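Local coordinates for protein glycoside hydrolase family 81 (Clostridium thermocellum, PDB 6FOP) that probably hydrolyses beta-1,3-glucans such as laminarin, acting as a family 81 glycoside hydrolase within the cellulosome of the bacterium, at residues Ser50-Tyr54 with Ala483-Gly488; Gly76-Tyr81 with Ser544-His549; Val447-Ile451 with Ile504-Gly508. Where two conformers were deposited one is given. Residues are numbered along the deposited sequence.

Contact 1 (Ser50-Tyr54 with Ala483-Gly488)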
ATOM      1  N   SER A  50       8.387  -5.063  20.711  1.00 17.54           N
ATOM      2  CA  SER A  50       7.582  -4.672  19.581  1.00 16.73           C
ATOM      3  C   SER A  50       6.234  -4.236  20.084  1.00 16.81           C
ATOM      4  O   SER A  50       5.900  -4.431  21.263  1.00 18.25           O
ATOM      5  CB  SER A  50       7.376  -5.825  18.580  1.00 15.61           C
ATOM      6  OG  SER A  50       6.388  -6.762  18.999  1.00 16.39           O
ATOM      7  N   LEU A  51       5.439  -3.697  19.170  1.00 16.54           N
ATOM      8  CA  LEU A  51       3.988  -3.590  19.340  1.00 16.31           C
ATOM      9  C   LEU A  51       3.382  -4.811  18.647  1.00 15.92           C
ATOM     10  O   LEU A  51       4.118  -5.641  18.082  1.00 16.77           O
ATOM     11  CB  LEU A  51       3.446  -2.266  18.747  1.00 16.86           C
ATOM     12  CG  LEU A  51       3.526  -1.056  19.676  1.00 19.51           C
ATOM     13  CD1 LEU A  51       2.571  -1.170  20.855  1.00 21.15           C
ATOM     14  CD2 LEU A  51       4.929  -0.735  20.147  1.00 21.02           C
ATOM     15  N   PRO A  52       2.062  -4.980  18.717  1.00 16.08           N
ATOM     16  CA  PRO A  52       1.509  -6.157  18.035  1.00 15.37           C
ATOM     17  C   PRO A  52       1.804  -6.188  16.546  1.00 15.63           C
ATOM     18  O   PRO A  52       1.736  -5.150  15.861  1.00 16.41           O
ATOM     19  CB  PRO A  52       0.006  -6.059  18.341  1.00 17.65           C
ATOM     20  CG  PRO A  52      -0.045  -5.323  19.639  1.00 18.47           C
ATOM     21  CD  PRO A  52       1.012  -4.266  19.473  1.00 16.88           C
ATOM     22  N   ILE A  53       2.064  -7.401  16.051  1.00 14.89           N
ATOM     23  CA  ILE A  53       2.548  -7.666  14.705  0.54 14.91           C
ATOM     24  C   ILE A  53       1.432  -8.397  13.966  1.00 13.80           C
ATOM     25  O   ILE A  53       1.124  -9.541  14.275  1.00 15.27           O
ATOM     26  CB  ILE A  53       3.810  -8.556  14.736  0.54 15.60           C
ATOM     27  CG1 ILE A  53       4.883  -7.989  15.678  0.54 16.89           C
ATOM     28  CG2 ILE A  53       4.340  -8.791  13.322  0.54 15.91           C
ATOM     29  CD1 ILE A  53       5.469  -6.672  15.244  0.54 16.57           C
ATOM     30  N   TYR A  54       0.805  -7.711  12.985  1.00 13.34           N
ATOM     31  CA  TYR A  54      -0.363  -8.246  12.324  1.00 13.28           C
ATOM     32  C   TYR A  54       0.030  -8.908  11.025  1.00 13.69           C
ATOM     33  O   TYR A  54       0.041  -8.290   9.969  1.00 13.69           O
ATOM     34  CB  TYR A  54      -1.452  -7.160  12.139  1.00 13.30           C
ATOM     35  CG  TYR A  54      -2.070  -6.722  13.463  1.00 13.65           C
ATOM     36  CD1 TYR A  54      -1.516  -5.685  14.198  1.00 14.73           C
ATOM     37  CD2 TYR A  54      -3.157  -7.398  14.016  1.00 14.57           C
ATOM     38  CE1 TYR A  54      -2.041  -5.306  15.436  1.00 14.57           C
ATOM     39  CE2 TYR A  54      -3.667  -7.025  15.242  1.00 14.65           C
ATOM     40  CZ  TYR A  54      -3.119  -5.969  15.940  1.00 14.80           C
ATOM     41  OH  TYR A  54      -3.674  -5.650  17.155  1.00 16.11           O
ATOM     42  N   ALA A 483       4.610   1.796  12.993  1.00 15.06           N
ATOM     43  CA  ALA A 483       3.530   0.870  13.404  1.00 15.88           C
ATOM     44  C   ALA A 483       3.435   0.731  14.926  1.00 15.69           C
ATOM     45  O   ALA A 483       3.051  -0.311  15.468  1.00 16.58           O
ATOM     46  CB  ALA A 483       3.668  -0.478  12.729  1.00 16.73           C
ATOM     47  N   GLY A 484       3.700   1.808  15.641  1.00 16.43           N
ATOM     48  CA  GLY A 484       3.758   1.812  17.103  1.00 17.62           C
ATOM     49  C   GLY A 484       2.387   2.033  17.734  1.00 17.41           C
ATOM     50  O   GLY A 484       2.215   2.928  18.573  1.00 20.95           O
ATOM     51  N   PHE A 485       1.446   1.163  17.380  1.00 16.21           N
ATOM     52  CA  PHE A 485       0.057   1.238  17.846  1.00 16.76           C
ATOM     53  C   PHE A 485      -0.410  -0.175  18.190  1.00 17.00           C
ATOM     54  O   PHE A 485       0.041  -1.149  17.584  1.00 15.96           O
ATOM     55  CB  PHE A 485      -0.844   1.779  16.726  1.00 17.79           C
ATOM     56  CG  PHE A 485      -0.465   3.126  16.233  1.00 17.70           C
ATOM     57  CD1 PHE A 485      -0.956   4.247  16.864  1.00 20.61           C
ATOM     58  CD2 PHE A 485       0.328   3.279  15.093  1.00 18.64           C
ATOM     59  CE1 PHE A 485      -0.617   5.506  16.397  1.00 22.97           C
ATOM     60  CE2 PHE A 485       0.650   4.539  14.604  1.00 20.69           C
ATOM     61  CZ  PHE A 485       0.184   5.647  15.264  1.00 22.40           C
ATOM     62  N   ALA A 486      -1.314  -0.288  19.160  1.00 16.52           N
ATOM     63  CA  ALA A 486      -1.923  -1.572  19.467  1.00 16.79           C
ATOM     64  C   ALA A 486      -2.514  -2.245  18.238  1.00 16.06           C
ATOM     65  O   ALA A 486      -2.473  -3.471  18.131  1.00 17.33           O
ATOM     66  CB  ALA A 486      -3.002  -1.419  20.526  1.00 18.16           C
ATOM     67  N   ASP A 487      -3.095  -1.447  17.331  1.00 15.54           N
ATOM     68  CA  ASP A 487      -3.715  -1.974  16.116  1.00 15.23           C
ATOM     69  C   ASP A 487      -2.809  -2.071  14.906  1.00 14.87           C
ATOM     70  O   ASP A 487      -3.284  -2.352  13.788  1.00 15.21           O
ATOM     71  CB  ASP A 487      -4.962  -1.152  15.800  1.00 16.88           C
ATOM     72  CG  ASP A 487      -6.059  -1.382  16.817  1.00 21.05           C
ATOM     73  OD1 ASP A 487      -6.179  -2.518  17.340  1.00 25.94           O
ATOM     74  OD2 ASP A 487      -6.773  -0.443  17.128  1.00 25.07           O
ATOM     75  N   GLY A 488      -1.516  -1.888  15.133  1.00 14.99           N
ATOM     76  CA  GLY A 488      -0.529  -2.065  14.084  1.00 13.95           C
ATOM     77  C   GLY A 488      -0.351  -0.855  13.191  1.00 14.50           C
ATOM     78  O   GLY A 488      -0.425   0.286  13.662  1.00 15.62           O
TER
HETATM   79  O   HOH W   1       2.647  -2.889  14.801  1.00 17.91           O

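Contact 2 (Gly76-Tyr81 with Ser544-His549)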
ATOM      1  N   GLY A  76     -17.086  -6.493  17.280  1.00 23.24           N
ATOM      2  CA  GLY A  76     -17.353  -5.072  17.274  1.00 23.09           C
ATOM      3  C   GLY A  76     -18.573  -4.812  16.429  1.00 23.67           C
ATOM      4  O   GLY A  76     -19.006  -5.649  15.635  1.00 26.08           O
ATOM      5  N   SER A  77     -19.127  -3.632  16.598  1.00 24.72           N
ATOM      6  CA  SER A  77     -20.268  -3.209  15.810  1.00 26.14           C
ATOM      7  C   SER A  77     -20.220  -1.705  15.632  1.00 25.58           C
ATOM      8  O   SER A  77     -19.701  -0.971  16.478  1.00 28.37           O
ATOM      9  CB  SER A  77     -21.569  -3.588  16.498  1.00 30.35           C
ATOM     10  OG  SER A  77     -21.626  -2.934  17.734  1.00 36.59           O
ATOM     11  N   GLY A  78     -20.809  -1.240  14.549  1.00 23.35           N
ATOM     12  CA  GLY A  78     -20.973   0.186  14.356  1.00 22.45           C
ATOM     13  C   GLY A  78     -19.812   0.787  13.605  1.00 20.30           C
ATOM     14  O   GLY A  78     -19.603   0.475  12.441  1.00 20.39           O
ATOM     15  N   ILE A  79     -19.055   1.649  14.283  1.00 19.24           N
ATOM     16  CA  ILE A  79     -18.067   2.487  13.624  1.00 19.23           C
ATOM     17  C   ILE A  79     -16.768   1.763  13.315  1.00 18.25           C
ATOM     18  O   ILE A  79     -15.978   2.250  12.510  1.00 17.30           O
ATOM     19  CB  ILE A  79     -17.777   3.763  14.464  1.00 21.80           C
ATOM     20  CG1 ILE A  79     -17.282   4.914  13.552  1.00 24.18           C
ATOM     21  CG2 ILE A  79     -16.828   3.482  15.616  1.00 23.81           C
ATOM     22  CD1 ILE A  79     -17.284   6.288  14.173  1.00 29.65           C
ATOM     23  N   ALA A  80     -16.528   0.622  13.951  1.00 17.43           N
ATOM     24  CA  ALA A  80     -15.263  -0.094  13.786  1.00 17.00           C
ATOM     25  C   ALA A  80     -15.485  -1.586  13.970  1.00 18.71           C
ATOM     26  O   ALA A  80     -16.381  -2.021  14.700  1.00 21.22           O
ATOM     27  CB  ALA A  80     -14.255   0.394  14.797  1.00 18.41           C
ATOM     28  N   TYR A  81     -14.646  -2.370  13.309  1.00 17.85           N
ATOM     29  CA  TYR A  81     -14.627  -3.808  13.504  1.00 17.48           C
ATOM     30  C   TYR A  81     -13.211  -4.200  13.831  1.00 16.77           C
ATOM     31  O   TYR A  81     -12.283  -3.723  13.203  1.00 16.73           O
ATOM     32  CB  TYR A  81     -15.127  -4.514  12.261  1.00 18.14           C
ATOM     33  CG  TYR A  81     -15.516  -5.964  12.508  1.00 19.72           C
ATOM     34  CD1 TYR A  81     -16.601  -6.282  13.312  1.00 20.66           C
ATOM     35  CD2 TYR A  81     -14.788  -7.012  11.971  1.00 20.03           C
ATOM     36  CE1 TYR A  81     -16.963  -7.594  13.547  1.00 21.97           C
ATOM     37  CE2 TYR A  81     -15.156  -8.329  12.182  1.00 21.05           C
ATOM     38  CZ  TYR A  81     -16.237  -8.617  12.993  1.00 21.92           C
ATOM     39  OH  TYR A  81     -16.608  -9.932  13.225  1.00 24.96           O
ATOM     40  N   SER A 544     -17.857  -7.124   8.111  1.00 18.77           N
ATOM     41  CA  SER A 544     -18.791  -7.827   8.989  1.00 19.14           C
ATOM     42  C   SER A 544     -20.206  -7.259   8.870  1.00 19.99           C
ATOM     43  O   SER A 544     -20.366  -6.052   8.724  1.00 19.90           O
ATOM     44  CB  SER A 544     -18.365  -7.643  10.448  1.00 21.10           C
ATOM     45  OG  SER A 544     -19.332  -8.225  11.327  1.00 22.93           O
ATOM     46  N   PRO A 545     -21.240  -8.112   8.969  1.00 22.38           N
ATOM     47  CA  PRO A 545     -22.587  -7.564   9.033  1.00 24.17           C
ATOM     48  C   PRO A 545     -22.808  -6.580  10.191  1.00 22.77           C
ATOM     49  O   PRO A 545     -23.697  -5.734  10.108  1.00 26.31           O
ATOM     50  CB  PRO A 545     -23.458  -8.813   9.217  1.00 28.39           C
ATOM     51  CG  PRO A 545     -22.674  -9.916   8.622  1.00 29.80           C
ATOM     52  CD  PRO A 545     -21.240  -9.587   8.884  1.00 26.28           C
ATOM     53  N   SER A 546     -22.017  -6.697  11.260  1.00 22.40           N
ATOM     54  CA  SER A 546     -22.131  -5.812  12.403  1.00 24.17           C
ATOM     55  C   SER A 546     -21.465  -4.459  12.179  1.00 22.53           C
ATOM     56  O   SER A 546     -21.697  -3.553  12.951  1.00 23.83           O
ATOM     57  CB  SER A 546     -21.557  -6.451  13.654  1.00 26.71           C
ATOM     58  OG  SER A 546     -20.177  -6.640  13.533  1.00 28.56           O
ATOM     59  N   TYR A 547     -20.611  -4.337  11.155  1.00 20.10           N
ATOM     60  CA  TYR A 547     -20.005  -3.060  10.811  1.00 19.12           C
ATOM     61  C   TYR A 547     -21.087  -2.233  10.122  1.00 19.59           C
ATOM     62  O   TYR A 547     -21.775  -2.705   9.219  1.00 22.12           O
ATOM     63  CB  TYR A 547     -18.770  -3.284   9.933  1.00 18.16           C
ATOM     64  CG  TYR A 547     -18.081  -2.018   9.484  1.00 16.14           C
ATOM     65  CD1 TYR A 547     -17.456  -1.205  10.392  1.00 16.93           C
ATOM     66  CD2 TYR A 547     -18.043  -1.654   8.146  1.00 16.64           C
ATOM     67  CE1 TYR A 547     -16.800  -0.056  10.001  1.00 16.32           C
ATOM     68  CE2 TYR A 547     -17.405  -0.494   7.734  1.00 15.16           C
ATOM     69  CZ  TYR A 547     -16.783   0.294   8.658  1.00 14.37           C
ATOM     70  OH  TYR A 547     -16.166   1.453   8.309  1.00 15.45           O
ATOM     71  N   GLY A 548     -21.244  -0.998  10.565  1.00 18.55           N
ATOM     72  CA  GLY A 548     -22.398  -0.186  10.180  1.00 19.17           C
ATOM     73  C   GLY A 548     -22.282   0.687   8.938  1.00 18.98           C
ATOM     74  O   GLY A 548     -23.023   1.660   8.806  1.00 20.93           O
ATOM     75  N   HIS A 549     -21.382   0.358   8.030  1.00 17.25           N
ATOM     76  CA  HIS A 549     -21.076   1.206   6.879  1.00 17.44           C
ATOM     77  C   HIS A 549     -20.715   0.338   5.685  1.00 17.23           C
ATOM     78  O   HIS A 549     -20.262  -0.800   5.857  1.00 17.76           O
ATOM     79  CB  HIS A 549     -19.910   2.158   7.230  1.00 17.02           C
ATOM     80  CG  HIS A 549     -20.096   2.893   8.519  1.00 18.07           C
ATOM     81  ND1 HIS A 549     -20.773   4.093   8.589  1.00 18.63           N
ATOM     82  CD2 HIS A 549     -19.803   2.554   9.797  1.00 18.77           C
ATOM     83  CE1 HIS A 549     -20.850   4.483   9.846  1.00 20.56           C
ATOM     84  NE2 HIS A 549     -20.271   3.565  10.603  1.00 20.29           N
TER

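Contact 3 (Val447-Ile451 with Ile504-Gly508)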
ATOM      1  N   VAL A 447      14.428  13.275  -9.247  1.00 15.89           N
ATOM      2  CA  VAL A 447      13.099  12.680  -9.319  1.00 15.74           C
ATOM      3  C   VAL A 447      13.163  11.193  -8.977  1.00 14.52           C
ATOM      4  O   VAL A 447      12.358  10.659  -8.185  1.00 15.20           O
ATOM      5  CB  VAL A 447      12.446  12.890 -10.699  1.00 16.31           C
ATOM      6  CG1 VAL A 447      11.136  12.113 -10.833  1.00 16.08           C
ATOM      7  CG2 VAL A 447      12.189  14.378 -10.950  1.00 15.68           C
ATOM      8  N   GLU A 448      14.156  10.516  -9.542  1.00 16.06           N
ATOM      9  CA  GLU A 448      14.218   9.072  -9.353  0.55 16.96           C
ATOM     10  C   GLU A 448      14.644   8.714  -7.929  1.00 15.38           C
ATOM     11  O   GLU A 448      14.255   7.662  -7.442  1.00 16.30           O
ATOM     12  CB  GLU A 448      15.010   8.413 -10.500  0.55 18.46           C
ATOM     13  CG  GLU A 448      14.156   8.487 -11.765  0.55 20.11           C
ATOM     14  CD  GLU A 448      14.819   8.091 -13.060  0.55 19.43           C
ATOM     15  OE1 GLU A 448      15.972   7.581 -13.077  0.55 21.02           O
ATOM     16  OE2 GLU A 448      14.149   8.301 -14.075  0.55 18.21           O
ATOM     17  N   LEU A 449      15.356   9.608  -7.236  1.00 16.25           N
ATOM     18  CA  LEU A 449      15.634   9.387  -5.808  1.00 16.51           C
ATOM     19  C   LEU A 449      14.354   9.447  -4.942  1.00 14.15           C
ATOM     20  O   LEU A 449      14.197   8.671  -3.994  1.00 16.29           O
ATOM     21  CB  LEU A 449      16.698  10.343  -5.280  1.00 18.97           C
ATOM     22  CG  LEU A 449      18.150  10.132  -5.718  1.00 22.50           C
ATOM     23  CD1 LEU A 449      19.026  11.070  -4.902  1.00 25.74           C
ATOM     24  CD2 LEU A 449      18.638   8.732  -5.475  1.00 23.39           C
ATOM     25  N   LEU A 450      13.413  10.342  -5.279  1.00 14.39           N
ATOM     26  CA  LEU A 450      12.107  10.358  -4.583  1.00 14.57           C
ATOM     27  C   LEU A 450      11.362   9.060  -4.852  1.00 13.70           C
ATOM     28  O   LEU A 450      10.754   8.493  -3.933  1.00 15.19           O
ATOM     29  CB  LEU A 450      11.215  11.558  -4.982  1.00 15.18           C
ATOM     30  CG  LEU A 450      11.439  12.831  -4.189  1.00 16.99           C
ATOM     31  CD1 LEU A 450      12.811  13.417  -4.355  1.00 20.01           C
ATOM     32  CD2 LEU A 450      10.362  13.859  -4.550  1.00 16.75           C
ATOM     33  N   ILE A 451      11.398   8.581  -6.097  1.00 13.80           N
ATOM     34  CA  ILE A 451      10.777   7.296  -6.414  1.00 13.61           C
ATOM     35  C   ILE A 451      11.410   6.175  -5.566  1.00 14.22           C
ATOM     36  O   ILE A 451      10.689   5.359  -4.977  1.00 14.30           O
ATOM     37  CB  ILE A 451      10.862   6.936  -7.915  1.00 13.79           C
ATOM     38  CG1 ILE A 451      10.161   8.022  -8.757  1.00 14.70           C
ATOM     39  CG2 ILE A 451      10.250   5.544  -8.170  1.00 15.30           C
ATOM     40  CD1 ILE A 451      10.260   7.805 -10.250  1.00 16.06           C
ATOM     41  N   ILE A 504       4.215   7.639 -11.000  1.00 12.24           N
ATOM     42  CA  ILE A 504       5.320   6.774 -11.422  1.00 12.48           C
ATOM     43  C   ILE A 504       5.073   6.187 -12.818  1.00 12.59           C
ATOM     44  O   ILE A 504       5.984   6.141 -13.663  1.00 13.25           O
ATOM     45  CB  ILE A 504       5.582   5.688 -10.369  1.00 12.71           C
ATOM     46  CG1 ILE A 504       6.158   6.326  -9.100  1.00 13.06           C
ATOM     47  CG2 ILE A 504       6.572   4.667 -10.889  1.00 13.94           C
ATOM     48  CD1 ILE A 504       6.345   5.368  -7.952  1.00 14.36           C
ATOM     49  N   ILE A 505       3.843   5.775 -13.090  1.00 11.90           N
ATOM     50  CA  ILE A 505       3.500   5.293 -14.439  1.00 12.19           C
ATOM     51  C   ILE A 505       3.806   6.382 -15.474  1.00 12.98           C
ATOM     52  O   ILE A 505       4.477   6.150 -16.495  1.00 13.46           O
ATOM     53  CB  ILE A 505       2.019   4.881 -14.568  1.00 12.34           C
ATOM     54  CG1 ILE A 505       1.678   3.719 -13.624  1.00 12.96           C
ATOM     55  CG2 ILE A 505       1.664   4.525 -16.008  1.00 13.60           C
ATOM     56  CD1 ILE A 505       0.214   3.340 -13.594  1.00 13.42           C
ATOM     57  N   LEU A 506       3.295   7.586 -15.201  1.00 12.66           N
ATOM     58  CA  LEU A 506       3.487   8.687 -16.147  1.00 13.57           C
ATOM     59  C   LEU A 506       4.941   9.046 -16.310  1.00 13.90           C
ATOM     60  O   LEU A 506       5.389   9.279 -17.443  1.00 14.54           O
ATOM     61  CB  LEU A 506       2.700   9.923 -15.724  1.00 14.16           C
ATOM     62  CG  LEU A 506       1.175   9.869 -15.684  1.00 13.57           C
ATOM     63  CD1 LEU A 506       0.568  11.183 -15.174  1.00 14.45           C
ATOM     64  CD2 LEU A 506       0.621   9.484 -17.058  1.00 14.48           C
ATOM     65  N   TRP A 507       5.697   9.101 -15.212  1.00 12.84           N
ATOM     66  CA  TRP A 507       7.125   9.389 -15.313  1.00 14.27           C
ATOM     67  C   TRP A 507       7.869   8.364 -16.152  1.00 14.50           C
ATOM     68  O   TRP A 507       8.657   8.699 -17.020  1.00 15.02           O
ATOM     69  CB  TRP A 507       7.738   9.455 -13.904  1.00 14.50           C
ATOM     70  CG  TRP A 507       9.202   9.680 -13.932  1.00 14.84           C
ATOM     71  CD1 TRP A 507      10.180   8.727 -13.844  1.00 15.68           C
ATOM     72  CD2 TRP A 507       9.885  10.924 -14.112  1.00 15.38           C
ATOM     73  NE1 TRP A 507      11.420   9.301 -13.959  1.00 16.90           N
ATOM     74  CE2 TRP A 507      11.270  10.643 -14.137  1.00 15.78           C
ATOM     75  CE3 TRP A 507       9.465  12.254 -14.266  1.00 15.94           C
ATOM     76  CZ2 TRP A 507      12.238  11.644 -14.263  1.00 16.33           C
ATOM     77  CZ3 TRP A 507      10.418  13.230 -14.409  1.00 15.81           C
ATOM     78  CH2 TRP A 507      11.791  12.922 -14.409  1.00 16.04           C
ATOM     79  N   GLY A 508       7.624   7.096 -15.874  1.00 14.40           N
ATOM     80  CA  GLY A 508       8.272   6.036 -16.608  1.00 15.15           C
ATOM     81  C   GLY A 508       7.952   6.061 -18.082  1.00 15.37           C
ATOM     82  O   GLY A 508       8.835   5.969 -18.923  1.00 15.98           O
TER

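Contact 1 (Ser50-Tyr54 with Ala483-Gly488)
Tyr54 makes the direct hydrogen bond of this contact: its OH donates to the backbone oxygen Ala486 O at 2.7 Å. That carbonyl lies at the edge of the ring, near its plane, while the backbone NH of His85 also bonds to the hydroxyl. A water supplies a second polar link, sitting 2.7 Å from Pro52 O and 2.7 Å from Ala483 O, in hydrogen-bonding position to both carbonyls.

Van der Waals packing fills the space between. Leu51 leans on the inverse gamma turn centred on Gly484, with Leu51 CG 3.8 Å from Gly484 C and Leu51 CB 3.8 Å from Phe485 O. Beside it the Pro52 ring presses on peptide oxygens, Pro52 CG lying 3.4 Å from Ala486 O. The Tyr54 ring rests obliquely on the Asp487-Gly488 peptide, with Tyr54 CE1 3.5 Å from Gly488 N.

The loop side is shaped by its own turns. A type I beta turn from Phe485 to Gly488 is closed by Gly488 N to Phe485 O at 3.0 Å. Gly488 has positive phi, and a CB there would clash with Tyr54 CD1. Phe485 points away and packs edge-to-face with Trp556.

In family 81 enzymes an N-terminal beta-sandwich is joined to an (alpha/alpha)6 barrel; here the edge strand 53-54 of a seven-stranded sheet meets a loop of the C-terminal domain. Side chains from the strand side bind mostly backbone on the loop side, so the fit depends on the path of the turn and on glycine at 488 more than on matched side chains.

Contact 2 (Gly76-Tyr81 with Ser544-His549)
Ser546, Tyr81 and Tyr547 lose the most surface here. Ser546 works through both side chain and backbone: Ser546 OG donates to Gly76 O at 2.6 Å and itself receives a bond from Ser544 OG at 2.8 Å, while Ser546 O accepts from Gly78 N at 2.9 Å. Gly548 N in turn donates to Gly78 O at 2.9 Å. Gly78 thus grips the peptide units on both sides of Tyr547, the pattern of a single parallel beta bridge, with backbone angles that suit only a residue lacking a CB.

Tyr81 lays one ring face over Ser544, a CH-pi contact in which Ser544 CB is 3.4 Å from the ring centroid. The edge of the Tyr547 ring meets the Ile79-Ala80 backbone, Tyr547 CE1 lying 3.5 Å from Ile79 O, and its hydroxyl bonds to Tyr551 O.

At the far end His549 CD2 approaches Gly78 O to 3.4 Å; His549 also stacks on His562 and bonds Glu605, two ligands of the bound nickel ion. Strand 80-82, which the segment 76-81 enters, is the edge of a four-stranded antiparallel sheet and pairs with strand 559-561, while Ser544-His549 belongs to the loop linking helix 514-534 to strand 554-556 of that sheet.

Contact 3 (Val447-Ile451 with Ile504-Gly508)
This is a buried helix-to-helix contact inside the C-terminal domain, between helix 440-455 and helix 494-511, in what family 81 enzymes build as an (alpha/alpha)6 barrel. The two short segments run roughly antiparallel, their directions 144° apart, and their axes come no closer than 12.0 Å. The backbones are therefore well separated, and large side chains span the gap.

Trp507 is the chief bridge, with the greatest area covered of any residue here. Val447 sits over one face of its indole, Val447 CG1 being 3.5 Å from the centroid of the six-membered ring and almost on the ring normal, a clear CH-pi contact. Ile451 CD1 reaches Trp507 CD1 at 3.7 Å. One turn back along its helix, Ile504 meets the same isoleucine, with Ile504 CD1 3.9 Å from Ile451 CG2. Around this apolar cluster, helix 416-433 packs against Val447, Ile451 and Trp507, and Ile516 of helix 514-534 touches Glu448 and Ile504.

At the indole edge, Trp507 NE1 donates to Glu448 OE2 at 2.9 Å with a nearly straight geometry. The other carboxylate oxygen, Glu448 OE1, forms a salt bridge with Arg440. The buried glutamate thus has its charge countered from its own helix while it satisfies the indole NH, so that one tryptophan combines apolar packing on its face with a directional polar bond at its edge.

In the fold
From the N terminus, the chain first passes Ser50-Tyr54 and then Gly76-Tyr81, and more than 400 residues follow before either meets its partner. Helix 440-455 opens contact 3; Ala483-Gly488 then closes contact 1, helix 494-511 closes contact 3 with only 52 residues between its segments, and Ser544-His549 closes contact 2. Contact 3 is thus nested within the loop of contact 2, whereas contact 1 crosses both. Contacts 1 and 2, with centres 21 Å apart, tie the N-terminal beta-rich part to loops of the C-terminal domain at separate places; contact 3, on the opposite side of the chain's centre, joins helices within that domain.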